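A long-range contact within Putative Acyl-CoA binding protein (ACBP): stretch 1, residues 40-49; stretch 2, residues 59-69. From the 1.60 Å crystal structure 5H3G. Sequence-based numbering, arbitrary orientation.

Stretch 1 (40-49) TVGDVNTARP
Stretch 2 (59-69) KWDAWKAVEGK

An extended loop packs antiparallel along a helix and the turns that follow it, held by two tryptophans that offer ring faces to the loop and indole nitrogens to its oxygens, with an ion pair at one end and a backbone-to-carboxylate hydrogen bond at the other. The register sets the direction: CA atoms lie 5.2 Å apart for Asp43 and Glu67, 6.0 Å for Val44 and Lys64, and 6.6 Å for Arg48 and Trp60.

Stretch 1 leaves its helix at Gly42, whose phi/psi of 86/-157 would jam a CB against the preceding carbonyl oxygen. Asp43 and Val44 then run extended (-61/142 and -59/132), Asn45 bends at -119/35, and Thr46 to Pro49 are extended again. Stretch 2 enters already helical at Lys59, and a type I turn runs from Lys64 to Glu67, overlapped by a type II turn from Val66 to Lys69, in which Gly68 takes 96/-7.

Trp63 (chi1 t, chi2 7°) points toward the loop and donates from NE1 to Gly42 O at 2.8 Å, near the ring plane. The edge thus satisfies a carbonyl at the helix exit while the face remains free for Val44, whose CB sits 3.6 Å from the centroid of the Trp63 five-membered ring. Val41 CG2 adds an apolar contact to Trp63 CZ2 at 3.6 Å. Val44 (chi1 p) also reaches the other indole, with CG2 3.7 Å from Trp60 CD1. A water accepts from Val44 N and donates to Trp63 O, its oxygen 2.9 Å from each.

Trp60 (chi1 t, chi2 101°) repeats the scheme with looser polar geometry: NE1 makes weak hydrogen bonds to Thr46 OG1 at 3.0 Å and Thr46 O at 3.2 Å. Over one face, Arg48 CA lies 3.4 Å from the centroid of the Trp60 six-membered ring and Pro49 CD 3.6 Å from that of the Trp60 five-membered ring, so the Arg48 CA and the proline ring share one face of the Trp60 indole.

Arg48, with chi1 to chi3 all t, extends to Asp61 (chi1 m), pairing Arg48 NE with Asp61 OD1 and Arg48 NH2 with Asp61 OD2, both at 2.9 Å, in a two-pronged salt bridge. At the other end, Asp43 (chi1 m) accepts from the turn: Gly68 N to Asp43 OD1 is 3.0 Å and nearly straight. Asp43 OD2 lies 3.9 Å from Glu67 OE2, a like-charge approach, while Glu67 OE1 is paired with Lys64 NZ at 2.6 Å.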

# COMPACT_ATOMS: atom_id res chain seq x y z
N THR A 40 0.51 7.60 4.78
CA THR A 40 -0.22 8.17 5.90
C THR A 40 0.69 8.59 7.05
O THR A 40 0.47 9.64 7.64
CB THR A 40 -1.27 7.19 6.40
OG1 THR A 40 -0.65 5.95 6.74
CG2 THR A 40 -2.33 6.94 5.34
N VAL A 41 1.71 7.80 7.40
CA VAL A 41 2.52 8.10 8.58
C VAL A 41 3.99 8.33 8.25
O VAL A 41 4.76 8.66 9.16
CB VAL A 41 2.37 7.02 9.67
CG1 VAL A 41 0.93 6.99 10.16
CG2 VAL A 41 2.78 5.66 9.17
N GLY A 42 4.41 8.16 7.00
CA GLY A 42 5.79 8.48 6.67
C GLY A 42 6.75 7.33 6.92
O GLY A 42 6.37 6.15 6.95
N ASP A 43 8.02 7.69 7.10
CA ASP A 43 9.09 6.70 7.14
C ASP A 43 8.90 5.73 8.29
O ASP A 43 8.52 6.12 9.40
CB ASP A 43 10.46 7.37 7.32
CG ASP A 43 10.97 8.05 6.06
OD1 ASP A 43 10.38 7.85 4.98
OD2 ASP A 43 11.98 8.79 6.16
N VAL A 44 9.22 4.46 8.03
CA VAL A 44 9.18 3.46 9.10
C VAL A 44 10.12 3.88 10.21
O VAL A 44 11.27 4.26 9.97
CB VAL A 44 9.51 2.06 8.55
CG1 VAL A 44 10.89 2.02 7.92
CG2 VAL A 44 9.38 1.03 9.66
N ASN A 45 9.62 3.82 11.44
CA ASN A 45 10.28 4.34 12.63
C ASN A 45 10.57 3.23 13.64
O ASN A 45 10.49 3.45 14.85
CB ASN A 45 9.43 5.43 13.28
CG ASN A 45 8.05 4.93 13.69
OD1 ASN A 45 7.41 4.15 12.98
ND2 ASN A 45 7.60 5.35 14.87
N THR A 46 10.88 2.03 13.16
CA THR A 46 11.23 0.91 14.02
C THR A 46 12.35 0.12 13.37
O THR A 46 12.66 0.29 12.18
CB THR A 46 10.04 -0.01 14.31
OG1 THR A 46 9.33 -0.29 13.10
CG2 THR A 46 9.09 0.64 15.30
N ALA A 47 12.98 -0.75 14.15
CA ALA A 47 14.02 -1.62 13.63
C ALA A 47 13.41 -2.85 12.99
O ALA A 47 12.31 -3.29 13.36
CB ALA A 47 14.99 -2.03 14.74
N ARG A 48 14.12 -3.40 12.03
CA ARG A 48 13.62 -4.55 11.28
C ARG A 48 13.33 -5.70 12.23
O ARG A 48 14.18 -6.06 13.06
CB ARG A 48 14.64 -4.99 10.24
CG ARG A 48 14.13 -6.08 9.33
CD ARG A 48 15.22 -6.54 8.39
NE ARG A 48 14.68 -7.30 7.28
CZ ARG A 48 15.40 -8.08 6.48
NH1 ARG A 48 16.71 -8.20 6.69
NH2 ARG A 48 14.82 -8.73 5.49
N PRO A 49 12.14 -6.31 12.16
CA PRO A 49 11.85 -7.45 13.03
C PRO A 49 12.78 -8.61 12.73
O PRO A 49 13.10 -8.89 11.57
CB PRO A 49 10.39 -7.80 12.70
CG PRO A 49 9.84 -6.57 12.03
CD PRO A 49 11.00 -5.96 11.30
N LYS A 59 5.86 -7.39 6.27
CA LYS A 59 5.20 -6.08 6.27
C LYS A 59 6.20 -4.96 6.53
O LYS A 59 6.20 -3.94 5.83
CB LYS A 59 4.08 -6.05 7.31
CG LYS A 59 2.81 -6.77 6.88
CD LYS A 59 1.72 -6.67 7.95
CE LYS A 59 0.37 -7.08 7.38
NZ LYS A 59 -0.72 -7.08 8.40
N TRP A 60 7.04 -5.13 7.54
CA TRP A 60 8.03 -4.10 7.83
C TRP A 60 8.95 -3.87 6.63
O TRP A 60 9.21 -2.72 6.25
CB TRP A 60 8.84 -4.50 9.07
CG TRP A 60 9.77 -3.43 9.57
CD1 TRP A 60 9.55 -2.59 10.62
CD2 TRP A 60 11.07 -3.11 9.06
NE1 TRP A 60 10.63 -1.76 10.80
CE2 TRP A 60 11.58 -2.05 9.85
CE3 TRP A 60 11.86 -3.59 8.01
CZ2 TRP A 60 12.83 -1.48 9.63
CZ3 TRP A 60 13.11 -3.03 7.80
CH2 TRP A 60 13.58 -1.98 8.60
N ASP A 61 9.38 -4.95 5.99
CA ASP A 61 10.24 -4.83 4.81
C ASP A 61 9.54 -4.08 3.68
O ASP A 61 10.17 -3.28 2.97
CB ASP A 61 10.67 -6.21 4.33
CG ASP A 61 11.78 -6.82 5.18
OD1 ASP A 61 12.40 -6.11 6.00
OD2 ASP A 61 12.05 -8.03 5.01
N ALA A 62 8.24 -4.31 3.50
CA ALA A 62 7.53 -3.61 2.44
C ALA A 62 7.48 -2.12 2.71
O ALA A 62 7.55 -1.30 1.79
CB ALA A 62 6.11 -4.18 2.29
N TRP A 63 7.36 -1.74 3.98
CA TRP A 63 7.31 -0.34 4.35
C TRP A 63 8.70 0.29 4.24
O TRP A 63 8.86 1.38 3.67
CB TRP A 63 6.75 -0.24 5.77
CG TRP A 63 6.51 1.11 6.33
CD1 TRP A 63 6.60 2.32 5.69
CD2 TRP A 63 6.11 1.39 7.68
NE1 TRP A 63 6.29 3.33 6.58
CE2 TRP A 63 5.99 2.79 7.80
CE3 TRP A 63 5.85 0.59 8.79
CZ2 TRP A 63 5.62 3.40 9.00
CZ3 TRP A 63 5.49 1.20 9.98
CH2 TRP A 63 5.38 2.59 10.07
N LYS A 64 9.71 -0.40 4.74
CA LYS A 64 11.09 0.06 4.60
C LYS A 64 11.45 0.32 3.14
O LYS A 64 12.19 1.27 2.83
CB LYS A 64 12.03 -0.98 5.22
CG LYS A 64 13.52 -0.67 5.11
CD LYS A 64 13.90 0.61 5.81
CE LYS A 64 15.42 0.79 5.82
NZ LYS A 64 15.86 1.97 6.63
N ALA A 65 10.91 -0.49 2.23
CA ALA A 65 11.28 -0.40 0.83
C ALA A 65 10.86 0.91 0.17
O ALA A 65 11.44 1.29 -0.85
CB ALA A 65 10.69 -1.58 0.05
N VAL A 66 9.87 1.61 0.72
CA VAL A 66 9.41 2.86 0.13
C VAL A 66 9.81 4.05 1.00
O VAL A 66 9.26 5.14 0.85
CB VAL A 66 7.90 2.83 -0.15
CG1 VAL A 66 7.60 1.86 -1.28
CG2 VAL A 66 7.13 2.40 1.12
N GLU A 67 10.77 3.84 1.91
CA GLU A 67 11.28 4.93 2.72
C GLU A 67 11.77 6.08 1.85
O GLU A 67 12.35 5.86 0.78
CB GLU A 67 12.41 4.43 3.62
CG GLU A 67 12.84 5.45 4.67
CD GLU A 67 13.69 4.85 5.77
OE1 GLU A 67 14.38 3.85 5.52
OE2 GLU A 67 13.66 5.39 6.90
N GLY A 68 11.52 7.31 2.31
CA GLY A 68 11.94 8.51 1.60
C GLY A 68 10.89 9.15 0.72
O GLY A 68 11.15 10.24 0.19
N LYS A 69 9.73 8.52 0.52
CA LYS A 69 8.74 9.12 -0.37
C LYS A 69 7.90 10.14 0.39
O LYS A 69 7.45 9.87 1.51
CB LYS A 69 7.83 8.04 -0.97
CG LYS A 69 8.54 6.98 -1.82
CD LYS A 69 7.49 6.09 -2.50
CE LYS A 69 8.12 5.03 -3.39
NZ LYS A 69 8.67 5.58 -4.66
O HOH W 1 9.63 3.70 5.23